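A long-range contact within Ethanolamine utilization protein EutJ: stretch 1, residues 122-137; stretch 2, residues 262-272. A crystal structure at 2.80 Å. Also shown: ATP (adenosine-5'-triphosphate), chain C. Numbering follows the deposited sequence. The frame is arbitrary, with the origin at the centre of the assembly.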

# COMPACT_ATOMS: atom_id res chain seq x y z
N LEU A 122 -15.48 2.20 -13.84
CA LEU A 122 -14.19 1.53 -13.82
C LEU A 122 -13.39 1.94 -15.06
O LEU A 122 -13.87 1.84 -16.20
CB LEU A 122 -14.38 0.01 -13.77
CG LEU A 122 -13.33 -0.96 -13.20
CD1 LEU A 122 -12.54 -0.39 -12.03
CD2 LEU A 122 -14.01 -2.26 -12.77
N VAL A 123 -12.18 2.45 -14.81
CA VAL A 123 -11.26 2.90 -15.84
C VAL A 123 -10.44 1.72 -16.33
O VAL A 123 -10.10 1.63 -17.52
CB VAL A 123 -10.31 3.96 -15.28
CG1 VAL A 123 -9.22 4.29 -16.26
CG2 VAL A 123 -11.08 5.19 -14.91
N THR A 124 -10.13 0.83 -15.38
CA THR A 124 -9.27 -0.34 -15.56
C THR A 124 -8.96 -1.00 -14.22
O THR A 124 -9.09 -0.37 -13.16
CB THR A 124 -7.93 -0.02 -16.27
OG1 THR A 124 -7.18 -1.23 -16.38
CG2 THR A 124 -7.09 1.00 -15.52
N LEU A 125 -8.59 -2.27 -14.26
CA LEU A 125 -7.99 -2.92 -13.11
C LEU A 125 -6.48 -2.87 -13.25
O LEU A 125 -5.94 -2.86 -14.37
CB LEU A 125 -8.46 -4.36 -13.01
CG LEU A 125 -9.88 -4.66 -12.50
CD1 LEU A 125 -9.95 -6.08 -11.92
CD2 LEU A 125 -10.32 -3.67 -11.43
N VAL A 126 -5.79 -2.80 -12.11
CA VAL A 126 -4.32 -2.91 -12.07
C VAL A 126 -3.89 -4.03 -11.13
O VAL A 126 -4.65 -4.41 -10.22
CB VAL A 126 -3.70 -1.59 -11.66
N ASP A 127 -2.70 -4.60 -11.40
CA ASP A 127 -1.99 -5.49 -10.45
C ASP A 127 -1.15 -4.59 -9.58
O ASP A 127 -0.47 -3.70 -10.09
CB ASP A 127 -0.98 -6.40 -11.16
CG ASP A 127 -1.63 -7.48 -11.99
OD1 ASP A 127 -2.56 -8.15 -11.48
OD2 ASP A 127 -1.17 -7.68 -13.16
N GLU A 128 -1.19 -4.85 -8.28
CA GLU A 128 -0.46 -4.04 -7.32
C GLU A 128 1.02 -3.95 -7.71
O GLU A 128 1.58 -2.86 -7.77
CB GLU A 128 -0.68 -4.57 -5.90
CG GLU A 128 -2.00 -5.33 -5.74
CD GLU A 128 -2.66 -5.10 -4.40
OE1 GLU A 128 -2.64 -6.02 -3.54
OE2 GLU A 128 -3.21 -4.00 -4.21
N PRO A 129 1.66 -5.09 -8.03
CA PRO A 129 2.98 -5.03 -8.63
C PRO A 129 3.12 -3.96 -9.70
O PRO A 129 4.05 -3.18 -9.65
CB PRO A 129 3.11 -6.41 -9.28
CG PRO A 129 2.32 -7.31 -8.39
CD PRO A 129 1.34 -6.47 -7.60
N VAL A 130 2.20 -3.93 -10.66
CA VAL A 130 2.33 -2.96 -11.76
C VAL A 130 2.28 -1.54 -11.21
O VAL A 130 3.00 -0.66 -11.67
CB VAL A 130 1.25 -3.19 -12.83
N ALA A 131 1.46 -1.35 -10.18
CA ALA A 131 1.19 -0.04 -9.62
C ALA A 131 2.39 0.43 -8.83
O ALA A 131 3.10 1.36 -9.24
CB ALA A 131 -0.07 -0.09 -8.73
N ALA A 132 2.58 -0.22 -7.68
CA ALA A 132 3.77 -0.13 -6.87
C ALA A 132 4.95 0.34 -7.71
O ALA A 132 5.55 1.39 -7.42
CB ALA A 132 4.05 -1.47 -6.26
N ALA A 133 5.24 -0.42 -8.77
CA ALA A 133 6.37 -0.15 -9.67
C ALA A 133 6.33 1.26 -10.23
O ALA A 133 7.27 2.03 -10.03
CB ALA A 133 6.39 -1.17 -10.80
N ARG A 134 5.23 1.58 -10.90
CA ARG A 134 5.06 2.84 -11.64
C ARG A 134 5.32 4.02 -10.74
O ARG A 134 6.00 4.96 -11.15
CB ARG A 134 3.66 2.96 -12.23
CG ARG A 134 3.53 4.15 -13.16
CD ARG A 134 2.16 4.20 -13.79
NE ARG A 134 2.02 5.30 -14.75
CZ ARG A 134 0.93 5.53 -15.48
NH1 ARG A 134 -0.14 4.74 -15.38
NH2 ARG A 134 0.89 6.55 -16.33
N ALA A 135 4.76 3.94 -9.53
CA ALA A 135 4.95 4.97 -8.48
C ALA A 135 6.43 5.19 -8.13
O ALA A 135 6.90 6.31 -8.18
CB ALA A 135 4.13 4.64 -7.24
N LEU A 136 7.17 4.13 -7.82
CA LEU A 136 8.62 4.25 -7.70
C LEU A 136 9.23 4.72 -9.01
O LEU A 136 10.29 5.34 -9.01
CB LEU A 136 9.24 2.92 -7.33
CG LEU A 136 8.59 2.13 -6.20
CD1 LEU A 136 8.99 0.68 -6.28
CD2 LEU A 136 8.93 2.69 -4.83
N GLY A 137 8.58 4.46 -10.13
CA GLY A 137 9.16 4.85 -11.40
C GLY A 137 10.41 4.02 -11.63
O GLY A 137 11.36 4.48 -12.25
PG ATP C . -2.03 -3.08 0.52
O1G ATP C . -2.25 -1.60 0.75
O2G ATP C . -0.61 -3.52 0.76
O3G ATP C . -2.50 -3.57 -0.85
PB ATP C . -3.23 -3.11 3.04
O1B ATP C . -3.87 -4.00 4.05
O2B ATP C . -3.95 -1.82 2.75
O3B ATP C . -2.84 -3.86 1.68
PA ATP C . -0.91 -1.43 3.81
O1A ATP C . -1.82 -0.24 3.74
O2A ATP C . 0.23 -1.53 2.84
O3A ATP C . -1.74 -2.81 3.62
O5' ATP C . -0.42 -1.63 5.33
C5' ATP C . -1.26 -1.81 6.45
C4' ATP C . -0.30 -2.17 7.57
O4' ATP C . 0.65 -1.12 7.73
C3' ATP C . -1.02 -2.30 8.89
O3' ATP C . -0.60 -3.48 9.58
C2' ATP C . -0.53 -1.13 9.71
O2' ATP C . -0.43 -1.46 11.08
C1' ATP C . 0.82 -0.79 9.10
N9 ATP C . 1.09 0.63 9.52
C8 ATP C . 0.41 1.75 9.20
N7 ATP C . 0.90 2.84 9.84
C5 ATP C . 1.91 2.44 10.63
C6 ATP C . 2.87 3.07 11.58
N6 ATP C . 2.86 4.40 11.83
N1 ATP C . 3.78 2.27 12.19
C2 ATP C . 3.85 0.94 11.98
N3 ATP C . 3.02 0.30 11.12
C4 ATP C . 2.04 0.98 10.43
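Stretch 2, residues 262-272: LVTPLGIALFG

Stretch 2 packs across stretch 1 as a helix crossing a helix nearly at right angles. The axes of helix 128-136 and helix 263-269 approach to 7.2 Å, and their N-to-C directions differ by 93°. At this close approach stand Ala131, Ala132 and Gly267, with Thr264 beside Ala132: Ala131 CA lies 4.4 Å from Gly267 CA, and Ala132 CA lies 4.3 Å from Thr264 CA. At Gly267 the fit is strict. Its CA is 4.0 Å from Ala131 O and 3.9 Å from Ala135 CB, and an ideal CB built on it would fall 2.7 Å from Ala131 O, a clash.

Around this point small and apolar side chains meet, as the following distances record. Ala131 points its CB toward stretch 2, where it meets Thr264 CG2 at 3.8 Å and Ile268 CG1 at 3.9 Å. Thr264 has chi1 in the m well (-52°); its methyl CG2 also lies 4.1 Å from Glu128 CB, while OG1 is hydrogen-bonded elsewhere in the structure. The CA-to-CB bond of Ile268 (chi1 m, chi2 t) runs sideways to stretch 1, and its CG1 lies 3.9 Å from Ala131 CB. One turn further along the first helix, Ala135 CB sits 3.3 Å from Val263 O and 3.5 Å from Val263 CG1. The t rotamer of Val263 (-178°) also places CG1 3.8 Å from Ala132 O and 3.9 Å from Leu136 CD2. Leu136 starts sideways, but its m,t conformation carries its end nearer to stretch 2.

Beyond the helix, Leu270 and Phe271 continue the contact with CA-to-CB bonds pointing toward stretch 1. Phe271 N donates to Ile268 O at 2.6 Å, so the chain is still tightly turned here. Phe271, with chi1 m (-72°), has the largest area covered by the other stretch, 110 Å². Val126 CB meets the edge of its ring at CD2, 3.4 Å away; the CG atoms of Val126 are not modelled, so the contact can be described only as far as CB. Thr124 CG2 approaches Phe271 CB at 4.0 Å, and Val123 CG1 reaches Gly272 CA at 3.6 Å, extending the contact onto the strand.

Arg134 is fully extended, chi1 to chi3 all t, which carries its guanidinium past Leu270: NE lies 3.8 Å from Leu270 CB. Leu270 O lies over one guanidinium face, 2.9 Å from NH1, but the angle is too poor for a hydrogen bond. No hydrogen bond joins the two stretches among the modelled atoms, so the 781 Å² interface rests chiefly on close packing.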

# COMPACT_ATOMS: atom_id res chain seq x y z
N LEU A 262 1.64 4.52 1.13
CA LEU A 262 1.02 5.28 0.07
C LEU A 262 1.51 4.94 -1.32
O LEU A 262 0.97 5.43 -2.34
CB LEU A 262 1.23 6.77 0.34
CG LEU A 262 0.33 7.22 1.49
CD1 LEU A 262 0.70 8.62 1.94
CD2 LEU A 262 -1.12 7.14 1.00
N VAL A 263 2.52 4.10 -1.41
CA VAL A 263 3.16 3.99 -2.73
C VAL A 263 2.21 3.37 -3.75
O VAL A 263 2.05 3.93 -4.83
CB VAL A 263 4.58 3.33 -2.72
CG1 VAL A 263 5.19 3.31 -4.13
CG2 VAL A 263 5.50 4.07 -1.75
N THR A 264 1.58 2.24 -3.40
CA THR A 264 0.71 1.54 -4.35
C THR A 264 -0.50 2.40 -4.65
O THR A 264 -0.78 2.66 -5.83
CB THR A 264 0.25 0.13 -3.85
OG1 THR A 264 1.39 -0.64 -3.45
CG2 THR A 264 -0.48 -0.63 -4.97
N PRO A 265 -1.21 2.87 -3.60
CA PRO A 265 -2.35 3.74 -3.85
C PRO A 265 -2.04 4.84 -4.88
O PRO A 265 -2.77 4.99 -5.88
CB PRO A 265 -2.65 4.31 -2.48
CG PRO A 265 -2.23 3.22 -1.54
CD PRO A 265 -1.04 2.60 -2.16
N LEU A 266 -0.93 5.57 -4.70
CA LEU A 266 -0.58 6.62 -5.63
C LEU A 266 -0.36 6.02 -6.99
O LEU A 266 -0.65 6.67 -8.00
CB LEU A 266 0.69 7.35 -5.20
CG LEU A 266 1.34 8.27 -6.26
CD1 LEU A 266 0.52 9.52 -6.57
CD2 LEU A 266 2.75 8.66 -5.83
N GLY A 267 0.17 4.81 -7.03
CA GLY A 267 0.44 4.14 -8.31
C GLY A 267 -0.83 3.81 -9.09
O GLY A 267 -0.90 4.04 -10.30
N ILE A 268 -1.83 3.27 -8.40
CA ILE A 268 -3.11 2.97 -9.01
C ILE A 268 -3.69 4.24 -9.64
O ILE A 268 -3.97 4.28 -10.85
CB ILE A 268 -4.09 2.39 -8.01
CG1 ILE A 268 -3.60 1.05 -7.50
CG2 ILE A 268 -5.41 2.15 -8.67
CD1 ILE A 268 -4.24 0.62 -6.23
N ALA A 269 -3.83 5.29 -8.82
CA ALA A 269 -4.33 6.56 -9.34
C ALA A 269 -3.63 6.95 -10.65
O ALA A 269 -4.22 7.62 -11.48
CB ALA A 269 -4.19 7.65 -8.31
N LEU A 270 -2.41 6.49 -10.85
CA LEU A 270 -1.71 6.87 -12.07
C LEU A 270 -2.32 6.27 -13.32
O LEU A 270 -2.02 6.69 -14.46
CB LEU A 270 -0.23 6.53 -11.97
CG LEU A 270 0.54 7.51 -11.09
CD1 LEU A 270 2.01 7.43 -11.45
CD2 LEU A 270 0.01 8.95 -11.27
N PHE A 271 -3.20 5.29 -13.11
CA PHE A 271 -3.83 4.59 -14.24
C PHE A 271 -5.11 5.25 -14.70
O PHE A 271 -5.28 5.48 -15.90
CB PHE A 271 -4.03 3.11 -13.93
CG PHE A 271 -2.75 2.33 -13.92
CD1 PHE A 271 -1.72 2.65 -14.81
CD2 PHE A 271 -2.56 1.28 -13.02
CE1 PHE A 271 -0.52 1.94 -14.81
CE2 PHE A 271 -1.36 0.56 -13.02
CZ PHE A 271 -0.35 0.89 -13.91
N GLY A 272 -6.01 5.54 -13.75
CA GLY A 272 -7.22 6.31 -14.02
C GLY A 272 -6.96 7.57 -14.82
O GLY A 272 -7.67 7.89 -15.77